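Local coordinates for protein arginine phosphatase Ywle (Geobacillus stearothermophilus, PDB 4PIC) that hydrolyses the phosphate from phosphoarginine residues of proteins, probably counteracting the arginine kinase McsB, and has almost no activity on phosphotyrosine peptides, at residues Gly43-Val48 / Ala62-Gln67; Ser47-Met52 / Gly121-Tyr126; Phe102-Phe107 / Thr135-Leu140. All coordinates share one frame; numbering follows the deposited sequence.

Interaction 1 of 3, residues Gly43-Val48 / Ala62-Gln67; sequences GSEASV and AHRSSQ
S65 OG is held by two partners: across the contact it accepts the backbone N-H of S44, with N 2.9 Å from OG, and it gives its own proton to the carbonyl oxygen of A41. A chi1 of 69° sets OG between the backbone N and the carbonyl carbon of S65, and a short hydroxyl that can accept and donate at once suits this place. S65 N returns a bond to S44 O at 2.8 Å, arriving in the carbonyl plane on a lone pair. One residue earlier, G43 N meets S65 O at 2.8 Å in an almost straight bond (173°); the backbone angles of G43 would jam any CB against the preceding carbonyl, hence glycine.

Farther out, E45 and R64 run side by side, and R64 NH2 comes edge-on to E45 CG at 3.2 Å. E45 OE1 stands 3.7 Å from R64 NH2, well out of the guanidinium plane, so this long salt bridge rests on charge alone; K51 is its stronger partner. A water accepts from A46 N and donates to E45 OE1 and H63 O. The H63 ring turns its CD2 edge to A46 N, while its NE2 bonds N12 O in the presumed substrate-binding loop. Two main-chain bonds and the S65 hydroxyl thus set the register of the two loops; the water adds a tie, and E45-R64 probably a weak attraction.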
ATOM      1  N   GLY A  43      -3.573   8.613 -13.755  1.00 18.36           N
ATOM      2  CA  GLY A  43      -3.969   8.720 -15.153  1.00 20.40           C
ATOM      3  C   GLY A  43      -4.104   7.429 -15.939  1.00 22.07           C
ATOM      4  O   GLY A  43      -4.303   7.460 -17.159  1.00 23.90           O
ATOM      5  N   SER A  44      -4.006   6.287 -15.264  1.00 18.42           N
ATOM      6  CA  SER A  44      -4.156   5.001 -15.942  1.00 18.22           C
ATOM      7  C   SER A  44      -5.622   4.669 -16.227  1.00 20.64           C
ATOM      8  O   SER A  44      -6.501   5.010 -15.447  1.00 19.22           O
ATOM      9  CB  SER A  44      -3.541   3.874 -15.119  1.00 20.21           C
ATOM     10  OG  SER A  44      -2.130   3.964 -15.100  1.00 21.69           O
ATOM     11  N   GLU A  45      -5.869   3.993 -17.345  1.00 22.09           N
ATOM     12  CA  GLU A  45      -7.208   3.517 -17.666  1.00 23.06           C
ATOM     13  C   GLU A  45      -7.585   2.372 -16.734  1.00 20.06           C
ATOM     14  O   GLU A  45      -6.706   1.717 -16.162  1.00 18.61           O
ATOM     15  CB  GLU A  45      -7.244   2.997 -19.104  1.00 27.21           C
ATOM     16  CG  GLU A  45      -6.949   4.032 -20.172  1.00 28.81           C
ATOM     17  CD  GLU A  45      -8.087   4.159 -21.160  1.00 32.86           C
ATOM     18  OE1 GLU A  45      -9.238   4.342 -20.713  1.00 34.40           O
ATOM     19  OE2 GLU A  45      -7.841   4.061 -22.381  1.00 38.14           O
ATOM     20  N   ALA A  46      -8.886   2.123 -16.587  1.00 18.52           N
ATOM     21  CA  ALA A  46      -9.330   0.873 -15.986  1.00 15.16           C
ATOM     22  C   ALA A  46      -8.771  -0.255 -16.845  1.00 15.80           C
ATOM     23  O   ALA A  46      -8.572  -0.085 -18.059  1.00 16.76           O
ATOM     24  CB  ALA A  46     -10.852   0.812 -15.941  1.00 15.23           C
ATOM     25  N   SER A  47      -8.493  -1.402 -16.235  1.00 14.66           N
ATOM     26  CA  SER A  47      -7.933  -2.516 -16.992  1.00 15.21           C
ATOM     27  C   SER A  47      -8.922  -3.016 -18.042  1.00 12.92           C
ATOM     28  O   SER A  47     -10.130  -2.776 -17.954  1.00 12.65           O
ATOM     29  CB  SER A  47      -7.510  -3.663 -16.082  1.00 18.21           C
ATOM     30  OG  SER A  47      -8.633  -4.298 -15.516  1.00 17.91           O
ATOM     31  N   VAL A  48      -8.407  -3.694 -19.059  1.00 13.33           N
ATOM     32  CA  VAL A  48      -9.257  -4.067 -20.179  1.00 13.54           C
ATOM     33  C   VAL A  48     -10.402  -4.988 -19.770  1.00 13.64           C
ATOM     34  O   VAL A  48     -11.524  -4.827 -20.248  1.00 11.32           O
ATOM     35  CB  VAL A  48      -8.435  -4.661 -21.369  1.00 13.46           C
ATOM     36  CG1 VAL A  48      -7.766  -5.982 -20.983  1.00 17.69           C
ATOM     37  CG2 VAL A  48      -9.320  -4.838 -22.573  1.00 15.86           C
ATOM     38  N   ALA A  62     -15.511   6.945 -18.491  1.00 31.63           N
ATOM     39  CA  ALA A  62     -14.122   7.358 -18.440  1.00 30.31           C
ATOM     40  C   ALA A  62     -13.591   7.100 -17.036  1.00 29.28           C
ATOM     41  O   ALA A  62     -14.239   7.448 -16.041  1.00 31.40           O
ATOM     42  CB  ALA A  62     -13.991   8.833 -18.801  1.00 33.60           C
ATOM     43  N   HIS A  63     -12.424   6.472 -16.956  1.00 25.71           N
ATOM     44  CA  HIS A  63     -11.738   6.340 -15.681  1.00 22.97           C
ATOM     45  C   HIS A  63     -10.279   6.732 -15.834  1.00 19.36           C
ATOM     46  O   HIS A  63      -9.619   6.320 -16.795  1.00 21.69           O
ATOM     47  CB  HIS A  63     -11.803   4.911 -15.144  1.00 21.16           C
ATOM     48  CG  HIS A  63     -11.001   4.717 -13.893  1.00 17.24           C
ATOM     49  ND1 HIS A  63     -11.389   5.237 -12.678  1.00 17.88           N
ATOM     50  CD2 HIS A  63      -9.811   4.105 -13.680  1.00 16.86           C
ATOM     51  CE1 HIS A  63     -10.482   4.934 -11.764  1.00 15.90           C
ATOM     52  NE2 HIS A  63      -9.520   4.244 -12.345  1.00 16.13           N
ATOM     53  N   ARG A  64      -9.790   7.523 -14.881  1.00 18.02           N
ATOM     54  CA  ARG A  64      -8.360   7.805 -14.742  1.00 19.94           C
ATOM     55  C   ARG A  64      -7.955   7.428 -13.332  1.00 15.73           C
ATOM     56  O   ARG A  64      -8.541   7.932 -12.375  1.00 16.58           O
ATOM     57  CB  ARG A  64      -8.068   9.299 -14.914  1.00 25.11           C
ATOM     58  CG  ARG A  64      -8.898  10.018 -15.958  1.00 32.18           C
ATOM     59  CD  ARG A  64      -8.197  10.041 -17.296  1.00 29.56           C
ATOM     60  NE  ARG A  64      -7.808   8.701 -17.724  1.00 30.41           N
ATOM     61  CZ  ARG A  64      -7.588   8.351 -18.983  1.00 32.60           C
ATOM     62  NH1 ARG A  64      -7.722   9.241 -19.955  1.00 38.20           N
ATOM     63  NH2 ARG A  64      -7.242   7.105 -19.271  1.00 34.61           N
ATOM     64  N   SER A  65      -6.947   6.568 -13.196  1.00 15.95           N
ATOM     65  CA  SER A  65      -6.506   6.147 -11.865  1.00 15.09           C
ATOM     66  C   SER A  65      -5.958   7.319 -11.053  1.00 14.01           C
ATOM     67  O   SER A  65      -5.423   8.283 -11.616  1.00 17.09           O
ATOM     68  CB  SER A  65      -5.466   5.035 -11.960  1.00 15.60           C
ATOM     69  OG  SER A  65      -4.236   5.496 -12.498  1.00 15.33           O
ATOM     70  N   SER A  66      -6.134   7.246  -9.735  1.00 14.48           N
ATOM     71  CA  SER A  66      -5.664   8.281  -8.822  1.00 17.74           C
ATOM     72  C   SER A  66      -5.035   7.632  -7.601  1.00 15.33           C
ATOM     73  O   SER A  66      -5.565   6.661  -7.067  1.00 14.10           O
ATOM     74  CB  SER A  66      -6.824   9.158  -8.337  1.00 19.81           C
ATOM     75  OG  SER A  66      -7.623   9.622  -9.405  1.00 24.42           O
ATOM     76  N   GLN A  67      -3.903   8.173  -7.163  1.00 14.59           N
ATOM     77  CA  GLN A  67      -3.345   7.809  -5.868  1.00 13.84           C
ATOM     78  C   GLN A  67      -4.182   8.416  -4.746  1.00 13.62           C
ATOM     79  O   GLN A  67      -4.462   9.619  -4.746  1.00 15.27           O
ATOM     80  CB  GLN A  67      -1.898   8.301  -5.765  1.00 14.36           C
ATOM     81  CG  GLN A  67      -1.293   8.233  -4.368  1.00 14.53           C
ATOM     82  CD  GLN A  67      -1.181   6.816  -3.840  1.00 11.85           C
ATOM     83  OE1 GLN A  67      -0.644   5.931  -4.512  1.00 13.79           O
ATOM     84  NE2 GLN A  67      -1.684   6.599  -2.623  1.00 11.47           N
TER
HETATM   85  O   HOH W   1     -10.605   3.714 -18.252  1.00 25.70           O

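Interaction 2 of 3, residues Ser47-Met52 / Gly121-Tyr126; sequences SVHAKM and GPIEVY
H49 reaches from the first turn of helix 48-56 to the start of helix 123-150, where it makes an offset edge-to-face pair with Y126. Two helix starts of the low molecular weight phosphatase fold are joined here, with S47 and P122 at their N-cap positions. The H49 side chain begins with CB directly over the middle of the Y126 ring, 3.5 Å from its centroid, a CH-pi contact. CG is anti to the carbonyl carbon (chi1 -78°) and touches both I123 CA and Y126 CD1. From there the imidazole stands steeply on the phenol: the planes make 71° and the centroids of the H49 and Y126 rings are 5.3 Å apart. ND1 gives a weak, bent hydrogen bond to G121 O, the N to O distance being 3.0 Å, and CE1 borders the same oxygen. Histidine suits the place because one flat ring offers an N-H at its rim and a face for packing. On that face lie I123 CB, 3.9 Å from the H49 centroid and nearly on its normal, and I123 N, displaced toward the rim. CD2 and the outermost atom, NE2, both rest against I123 CB. The nearby N-terminal helix ends would probably disfavour a second proton on this imidazole.

Y126 is long and flat enough to serve several partners: A50 CB packs on CD2 at 4.2 Å, S47 OG lies obliquely 3.3 Å from CE2, and the residue also touches C14 of the presumed substrate-binding loop. The small CB of A50 lets the helix come close. Beyond the imidazole, selenomethionine M52 crosses I123 at about a right angle, its SE in the plane of the H49 ring and 4.0 Å from I123 CD1.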
ATOM      1  N   SER A  47      -8.493  -1.402 -16.235  1.00 14.66           N
ATOM      2  CA  SER A  47      -7.933  -2.516 -16.992  1.00 15.21           C
ATOM      3  C   SER A  47      -8.922  -3.016 -18.042  1.00 12.92           C
ATOM      4  O   SER A  47     -10.130  -2.776 -17.954  1.00 12.65           O
ATOM      5  CB  SER A  47      -7.510  -3.663 -16.082  1.00 18.21           C
ATOM      6  OG  SER A  47      -8.633  -4.298 -15.516  1.00 17.91           O
ATOM      7  N   VAL A  48      -8.407  -3.694 -19.059  1.00 13.33           N
ATOM      8  CA  VAL A  48      -9.257  -4.067 -20.179  1.00 13.54           C
ATOM      9  C   VAL A  48     -10.402  -4.988 -19.770  1.00 13.64           C
ATOM     10  O   VAL A  48     -11.524  -4.827 -20.248  1.00 11.32           O
ATOM     11  CB  VAL A  48      -8.435  -4.661 -21.369  1.00 13.46           C
ATOM     12  CG1 VAL A  48      -7.766  -5.982 -20.983  1.00 17.69           C
ATOM     13  CG2 VAL A  48      -9.320  -4.838 -22.573  1.00 15.86           C
ATOM     14  N   HIS A  49     -10.149  -5.931 -18.867  1.00 13.80           N
ATOM     15  CA  HIS A  49     -11.216  -6.832 -18.444  1.00 13.26           C
ATOM     16  C   HIS A  49     -12.264  -6.090 -17.622  1.00 12.10           C
ATOM     17  O   HIS A  49     -13.446  -6.413 -17.710  1.00 13.29           O
ATOM     18  CB  HIS A  49     -10.683  -8.025 -17.651  1.00 13.22           C
ATOM     19  CG  HIS A  49     -10.060  -9.094 -18.498  1.00 13.59           C
ATOM     20  ND1 HIS A  49      -9.228 -10.059 -17.973  1.00 15.73           N
ATOM     21  CD2 HIS A  49     -10.162  -9.361 -19.822  1.00 15.10           C
ATOM     22  CE1 HIS A  49      -8.834 -10.869 -18.940  1.00 12.41           C
ATOM     23  NE2 HIS A  49      -9.381 -10.467 -20.070  1.00 14.58           N
ATOM     24  N   ALA A  50     -11.834  -5.101 -16.833  1.00 10.28           N
ATOM     25  CA  ALA A  50     -12.791  -4.284 -16.076  1.00 12.21           C
ATOM     26  C   ALA A  50     -13.669  -3.537 -17.073  1.00 11.34           C
ATOM     27  O   ALA A  50     -14.900  -3.497 -16.935  1.00 10.87           O
ATOM     28  CB  ALA A  50     -12.074  -3.310 -15.150  1.00 12.34           C
ATOM     29  N   LYS A  51     -13.053  -2.945 -18.089  1.00 12.00           N
ATOM     30  CA  LYS A  51     -13.834  -2.255 -19.109  1.00 12.76           C
ATOM     31  C   LYS A  51     -14.791  -3.197 -19.814  1.00 13.11           C
ATOM     32  O   LYS A  51     -15.938  -2.846 -20.068  1.00 11.94           O
ATOM     33  CB  LYS A  51     -12.927  -1.604 -20.146  1.00 15.37           C
ATOM     34  CG  LYS A  51     -12.166  -0.391 -19.652  1.00 17.78           C
ATOM     35  CD  LYS A  51     -11.593   0.319 -20.864  1.00 20.90           C
ATOM     36  CE  LYS A  51     -10.650   1.430 -20.494  1.00 26.85           C
ATOM     37  NZ  LYS A  51     -10.184   2.123 -21.734  1.00 32.21           N
HETATM   38  N   MSE A  52     -14.338  -4.399 -20.120  1.00 12.43           N
HETATM   39  CA  MSE A  52     -15.185  -5.350 -20.819  1.00 12.66           C
HETATM   40  C   MSE A  52     -16.395  -5.772 -20.008  1.00 12.05           C
HETATM   41  O   MSE A  52     -17.512  -5.758 -20.516  1.00 11.46           O
HETATM   42  CB  MSE A  52     -14.386  -6.579 -21.226  1.00 14.14           C
HETATM   43  CG  MSE A  52     -13.536  -6.366 -22.462  1.00 11.49           C
HETATM   44 SE   MSE A  52     -12.296  -7.831 -22.744  1.00 22.00          SE
HETATM   45  CE  MSE A  52     -11.566  -7.282 -24.441  1.00 18.67           C
ATOM     46  N   GLY A 121      -6.311 -11.513 -13.607  1.00 21.80           N
ATOM     47  CA  GLY A 121      -6.573 -12.801 -14.223  1.00 22.00           C
ATOM     48  C   GLY A 121      -7.668 -12.823 -15.274  1.00 17.26           C
ATOM     49  O   GLY A 121      -7.929 -11.809 -15.930  1.00 18.94           O
ATOM     50  N   PRO A 122      -8.309 -13.988 -15.448  1.00 17.55           N
ATOM     51  CA  PRO A 122      -9.261 -14.195 -16.542  1.00 18.25           C
ATOM     52  C   PRO A 122     -10.485 -13.308 -16.393  1.00 16.47           C
ATOM     53  O   PRO A 122     -10.832 -12.896 -15.274  1.00 15.15           O
ATOM     54  CB  PRO A 122      -9.675 -15.666 -16.384  1.00 21.27           C
ATOM     55  CG  PRO A 122      -8.636 -16.282 -15.513  1.00 26.09           C
ATOM     56  CD  PRO A 122      -8.151 -15.198 -14.619  1.00 20.54           C
ATOM     57  N   ILE A 123     -11.151 -13.033 -17.508  1.00 14.96           N
ATOM     58  CA  ILE A 123     -12.317 -12.170 -17.481  1.00 12.86           C
ATOM     59  C   ILE A 123     -13.390 -12.725 -16.554  1.00 16.23           C
ATOM     60  O   ILE A 123     -14.173 -11.970 -15.981  1.00 12.85           O
ATOM     61  CB  ILE A 123     -12.862 -11.918 -18.904  1.00 16.80           C
ATOM     62  CG1 ILE A 123     -13.836 -10.736 -18.901  1.00 15.10           C
ATOM     63  CG2 ILE A 123     -13.519 -13.173 -19.469  1.00 19.40           C
ATOM     64  CD1 ILE A 123     -14.293 -10.322 -20.290  1.00 17.71           C
ATOM     65  N   GLU A 124     -13.414 -14.041 -16.378  1.00 16.45           N
ATOM     66  CA  GLU A 124     -14.426 -14.664 -15.534  1.00 17.08           C
ATOM     67  C   GLU A 124     -14.349 -14.194 -14.087  1.00 13.64           C
ATOM     68  O   GLU A 124     -15.374 -14.058 -13.420  1.00 13.48           O
ATOM     69  CB  GLU A 124     -14.328 -16.193 -15.591  1.00 20.63           C
ATOM     70  CG  GLU A 124     -14.794 -16.810 -16.908  1.00 20.87           C
ATOM     71  CD  GLU A 124     -13.760 -16.718 -18.008  1.00 21.39           C
ATOM     72  OE1 GLU A 124     -12.570 -16.518 -17.691  1.00 20.97           O
ATOM     73  OE2 GLU A 124     -14.140 -16.851 -19.191  1.00 26.74           O
ATOM     74  N   VAL A 125     -13.142 -13.932 -13.602  1.00 12.91           N
ATOM     75  CA  VAL A 125     -12.996 -13.458 -12.232  1.00 15.07           C
ATOM     76  C   VAL A 125     -13.366 -11.978 -12.127  1.00 13.75           C
ATOM     77  O   VAL A 125     -13.917 -11.547 -11.118  1.00 13.51           O
ATOM     78  CB  VAL A 125     -11.592 -13.724 -11.667  1.00 15.55           C
ATOM     79  CG1 VAL A 125     -11.577 -13.476 -10.164  1.00 17.25           C
ATOM     80  CG2 VAL A 125     -11.191 -15.163 -11.960  1.00 15.71           C
ATOM     81  N   TYR A 126     -13.070 -11.201 -13.165  1.00 13.26           N
ATOM     82  CA  TYR A 126     -13.569  -9.828 -13.228  1.00 13.34           C
ATOM     83  C   TYR A 126     -15.086  -9.796 -13.208  1.00 12.07           C
ATOM     84  O   TYR A 126     -15.695  -8.936 -12.561  1.00 11.85           O
ATOM     85  CB  TYR A 126     -13.069  -9.123 -14.486  1.00 12.24           C
ATOM     86  CG  TYR A 126     -11.655  -8.595 -14.338  1.00 12.14           C
ATOM     87  CD1 TYR A 126     -10.555  -9.418 -14.566  1.00 12.28           C
ATOM     88  CD2 TYR A 126     -11.420  -7.270 -13.984  1.00 12.03           C
ATOM     89  CE1 TYR A 126      -9.264  -8.933 -14.426  1.00 15.09           C
ATOM     90  CE2 TYR A 126     -10.132  -6.779 -13.842  1.00 14.32           C
ATOM     91  CZ  TYR A 126      -9.061  -7.619 -14.070  1.00 15.27           C
ATOM     92  OH  TYR A 126      -7.767  -7.155 -13.937  1.00 17.64           O
TER

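Interaction 3 of 3, residues Phe102-Phe107 / Thr135-Leu140; sequences FTLKQF and TLIDRL
F107 meets L140 edge-on: the methyl CD1 of L140 lies in the plane of the phenyl ring, 3.7 Å from F107 CE2, and the two side chains cross at about a right angle. Within its own segment, F107 CD1 sits over the centre of the F102 ring, 3.8 Å above its plane, while Q106 NE2 lies at the F102 edge. The F107 ring also makes a cation-pi contact with K143 and meets the ring of H78 at about 65°. A broad aromatic thus fills a place where leucine, lysine and aromatic groups converge.

The centre of the contact is leucine on leucine. L104 CG is anti to the backbone N (chi1 171°), and its methyl CD2 reaches L136 CB at 4.0 Å. The same CD2 touches I137 CG1, and CD1 approaches L140 CD2 at 4.4 Å, so the branched end of L104 meets L136, its neighbour I137 and, one turn on, L140. K105 packs mainly through its methylenes at a partly exposed border: CD rests 3.8 Å from L136 CD2, with NZ a little farther from the same methyl.

Helix 104-109 is started by a capping box, in which T103 OG1 accepts from Q106 N at 3.0 Å and Q106 OE1 accepts from T103 N. This buried seam packs that helix, which follows edge strand 101-103, against helix 123-150 on the parallel sheet of the low molecular weight phosphatase fold. L104, F107 and L140 all lean on L80 of strand 78-81, L136 and L140 touch V108, and I137 and L140 continue onto helix 15-25.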
ATOM      1  N   PHE A 102     -14.936   1.785   5.920  1.00 12.20           N
ATOM      2  CA  PHE A 102     -15.529   0.469   6.101  1.00 12.67           C
ATOM      3  C   PHE A 102     -15.159  -0.332   4.876  1.00 13.27           C
ATOM      4  O   PHE A 102     -14.825   0.252   3.853  1.00 15.34           O
ATOM      5  CB  PHE A 102     -17.064   0.560   6.099  1.00 15.66           C
ATOM      6  CG  PHE A 102     -17.645   1.605   7.019  1.00 16.75           C
ATOM      7  CD1 PHE A 102     -18.126   1.250   8.267  1.00 20.34           C
ATOM      8  CD2 PHE A 102     -17.751   2.926   6.611  1.00 15.74           C
ATOM      9  CE1 PHE A 102     -18.677   2.204   9.109  1.00 19.61           C
ATOM     10  CE2 PHE A 102     -18.302   3.884   7.447  1.00 19.26           C
ATOM     11  CZ  PHE A 102     -18.758   3.523   8.695  1.00 19.99           C
ATOM     12  N   THR A 103     -15.264  -1.655   4.940  1.00 14.86           N
ATOM     13  CA  THR A 103     -15.331  -2.413   3.688  1.00 13.21           C
ATOM     14  C   THR A 103     -16.719  -2.190   3.114  1.00 14.03           C
ATOM     15  O   THR A 103     -17.680  -1.972   3.856  1.00 14.59           O
ATOM     16  CB  THR A 103     -15.100  -3.927   3.860  1.00 15.61           C
ATOM     17  OG1 THR A 103     -16.129  -4.486   4.692  1.00 17.30           O
ATOM     18  CG2 THR A 103     -13.725  -4.197   4.465  1.00 15.56           C
ATOM     19  N   LEU A 104     -16.837  -2.230   1.796  1.00 13.70           N
ATOM     20  CA  LEU A 104     -18.144  -2.096   1.172  1.00 12.09           C
ATOM     21  C   LEU A 104     -19.129  -3.131   1.733  1.00 15.11           C
ATOM     22  O   LEU A 104     -20.268  -2.800   2.049  1.00 15.56           O
ATOM     23  CB  LEU A 104     -18.003  -2.230  -0.344  1.00 13.69           C
ATOM     24  CG  LEU A 104     -19.274  -2.337  -1.163  1.00 11.15           C
ATOM     25  CD1 LEU A 104     -20.179  -1.120  -0.981  1.00 12.23           C
ATOM     26  CD2 LEU A 104     -18.896  -2.526  -2.636  1.00 13.00           C
ATOM     27  N   LYS A 105     -18.663  -4.363   1.889  1.00 16.37           N
ATOM     28  CA  LYS A 105     -19.490  -5.449   2.405  1.00 16.04           C
ATOM     29  C   LYS A 105     -19.997  -5.180   3.818  1.00 18.47           C
ATOM     30  O   LYS A 105     -21.186  -5.357   4.100  1.00 17.71           O
ATOM     31  CB  LYS A 105     -18.711  -6.764   2.364  1.00 19.44           C
ATOM     32  CG  LYS A 105     -19.474  -7.961   2.913  1.00 22.30           C
ATOM     33  CD  LYS A 105     -20.646  -8.315   2.008  1.00 24.66           C
ATOM     34  CE  LYS A 105     -21.261  -9.659   2.388  1.00 27.43           C
ATOM     35  NZ  LYS A 105     -22.335 -10.085   1.438  1.00 31.82           N
ATOM     36  N   GLN A 106     -19.106  -4.752   4.708  1.00 16.60           N
ATOM     37  CA  GLN A 106     -19.514  -4.501   6.089  1.00 18.90           C
ATOM     38  C   GLN A 106     -20.510  -3.351   6.161  1.00 19.00           C
ATOM     39  O   GLN A 106     -21.468  -3.398   6.935  1.00 19.67           O
ATOM     40  CB  GLN A 106     -18.301  -4.258   7.003  1.00 20.52           C
ATOM     41  CG  GLN A 106     -17.788  -2.825   7.040  1.00 23.87           C
ATOM     42  CD  GLN A 106     -16.705  -2.608   8.094  1.00 24.12           C
ATOM     43  OE1 GLN A 106     -15.512  -2.596   7.785  1.00 21.44           O
ATOM     44  NE2 GLN A 106     -17.126  -2.430   9.346  1.00 29.89           N
ATOM     45  N   PHE A 107     -20.320  -2.336   5.321  1.00 15.91           N
ATOM     46  CA  PHE A 107     -21.175  -1.159   5.377  1.00 17.03           C
ATOM     47  C   PHE A 107     -22.618  -1.427   4.955  1.00 18.39           C
ATOM     48  O   PHE A 107     -23.561  -0.831   5.501  1.00 18.50           O
ATOM     49  CB  PHE A 107     -20.595  -0.029   4.531  1.00 16.67           C
ATOM     50  CG  PHE A 107     -21.374   1.241   4.635  1.00 16.82           C
ATOM     51  CD1 PHE A 107     -21.363   1.976   5.809  1.00 18.49           C
ATOM     52  CD2 PHE A 107     -22.127   1.698   3.568  1.00 18.18           C
ATOM     53  CE1 PHE A 107     -22.083   3.146   5.916  1.00 20.64           C
ATOM     54  CE2 PHE A 107     -22.856   2.870   3.668  1.00 18.34           C
ATOM     55  CZ  PHE A 107     -22.837   3.596   4.847  1.00 19.53           C
ATOM     56  N   THR A 135     -24.456  -6.390  -6.674  1.00 14.82           N
ATOM     57  CA  THR A 135     -25.358  -6.726  -5.583  1.00 16.40           C
ATOM     58  C   THR A 135     -25.177  -5.770  -4.419  1.00 14.90           C
ATOM     59  O   THR A 135     -26.152  -5.226  -3.887  1.00 14.58           O
ATOM     60  CB  THR A 135     -25.117  -8.166  -5.112  1.00 19.63           C
ATOM     61  OG1 THR A 135     -25.376  -9.058  -6.205  1.00 20.31           O
ATOM     62  CG2 THR A 135     -26.036  -8.501  -3.938  1.00 22.00           C
ATOM     63  N   LEU A 136     -23.923  -5.542  -4.041  1.00 13.74           N
ATOM     64  CA  LEU A 136     -23.645  -4.674  -2.905  1.00 14.48           C
ATOM     65  C   LEU A 136     -23.972  -3.210  -3.189  1.00 14.34           C
ATOM     66  O   LEU A 136     -24.416  -2.479  -2.294  1.00 13.53           O
ATOM     67  CB  LEU A 136     -22.193  -4.828  -2.455  1.00 13.62           C
ATOM     68  CG  LEU A 136     -21.853  -6.222  -1.914  1.00 17.20           C
ATOM     69  CD1 LEU A 136     -20.368  -6.362  -1.667  1.00 17.75           C
ATOM     70  CD2 LEU A 136     -22.618  -6.522  -0.635  1.00 21.71           C
ATOM     71  N   ILE A 137     -23.775  -2.779  -4.427  1.00 13.64           N
ATOM     72  CA  ILE A 137     -24.029  -1.391  -4.779  1.00 12.94           C
ATOM     73  C   ILE A 137     -25.527  -1.117  -4.901  1.00 13.61           C
ATOM     74  O   ILE A 137     -25.997  -0.016  -4.579  1.00 13.55           O
ATOM     75  CB  ILE A 137     -23.208  -0.990  -6.002  1.00 13.44           C
ATOM     76  CG1 ILE A 137     -21.739  -0.904  -5.564  1.00 14.28           C
ATOM     77  CG2 ILE A 137     -23.666   0.332  -6.585  1.00 15.27           C
ATOM     78  CD1 ILE A 137     -20.800  -0.712  -6.681  1.00 17.69           C
ATOM     79  N   ASP A 138     -26.290  -2.129  -5.311  1.00 12.94           N
ATOM     80  CA  ASP A 138     -27.742  -2.025  -5.268  1.00 15.49           C
ATOM     81  C   ASP A 138     -28.187  -1.826  -3.819  1.00 15.24           C
ATOM     82  O   ASP A 138     -29.029  -0.969  -3.532  1.00 15.43           O
ATOM     83  CB  ASP A 138     -28.411  -3.268  -5.870  1.00 17.77           C
ATOM     84  CG  ASP A 138     -28.330  -3.308  -7.383  1.00 21.10           C
ATOM     85  OD1 ASP A 138     -27.978  -2.282  -8.001  1.00 20.71           O
ATOM     86  OD2 ASP A 138     -28.640  -4.372  -7.963  1.00 22.45           O
ATOM     87  N   ARG A 139     -27.615  -2.602  -2.899  1.00 14.82           N
ATOM     88  CA  ARG A 139     -27.977  -2.460  -1.487  1.00 16.44           C
ATOM     89  C   ARG A 139     -27.519  -1.117  -0.946  1.00 16.01           C
ATOM     90  O   ARG A 139     -28.208  -0.498  -0.136  1.00 15.27           O
ATOM     91  CB  ARG A 139     -27.368  -3.571  -0.628  1.00 18.68           C
ATOM     92  CG  ARG A 139     -27.505  -4.970  -1.188  1.00 25.52           C
ATOM     93  CD  ARG A 139     -28.668  -5.762  -0.636  1.00 31.71           C
ATOM     94  NE  ARG A 139     -28.587  -7.145  -1.109  1.00 34.72           N
ATOM     95  CZ  ARG A 139     -29.635  -7.907  -1.402  1.00 36.11           C
ATOM     96  NH1 ARG A 139     -30.863  -7.428  -1.267  1.00 36.98           N
ATOM     97  NH2 ARG A 139     -29.453  -9.150  -1.828  1.00 36.57           N
ATOM     98  N   LEU A 140     -26.351  -0.665  -1.383  1.00 13.71           N
ATOM     99  CA  LEU A 140     -25.858   0.648  -0.991  1.00 12.42           C
ATOM    100  C   LEU A 140     -26.809   1.754  -1.437  1.00 14.45           C
ATOM    101  O   LEU A 140     -27.142   2.648  -0.647  1.00 13.43           O
ATOM    102  CB  LEU A 140     -24.477   0.880  -1.598  1.00 11.49           C
ATOM    103  CG  LEU A 140     -23.872   2.256  -1.348  1.00 12.72           C
ATOM    104  CD1 LEU A 140     -23.621   2.411   0.128  1.00 14.81           C
ATOM    105  CD2 LEU A 140     -22.565   2.381  -2.111  1.00 12.86           C
TER

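Interactions 1 and 2 share S47 and V48, their centres being 14 Å apart, and they are tied by a salt bridge of 2.6 Å between E45 OE1 and K51 NZ. Together they border the catalytic loop: the side chain of H63 lies about 3 Å from that of N12, S44 about 4 Å from T13, a site for substrate discrimination, and Y126 about 3 Å from C14. Interaction 3 lies across the chain's centre from interaction 1, with centres 22 Å apart. It joins interaction 2 through helix 123-150, which both use, their centres being 21 Å apart. The side chain of L104 remains about 10 Å from that of the nucleophile C9.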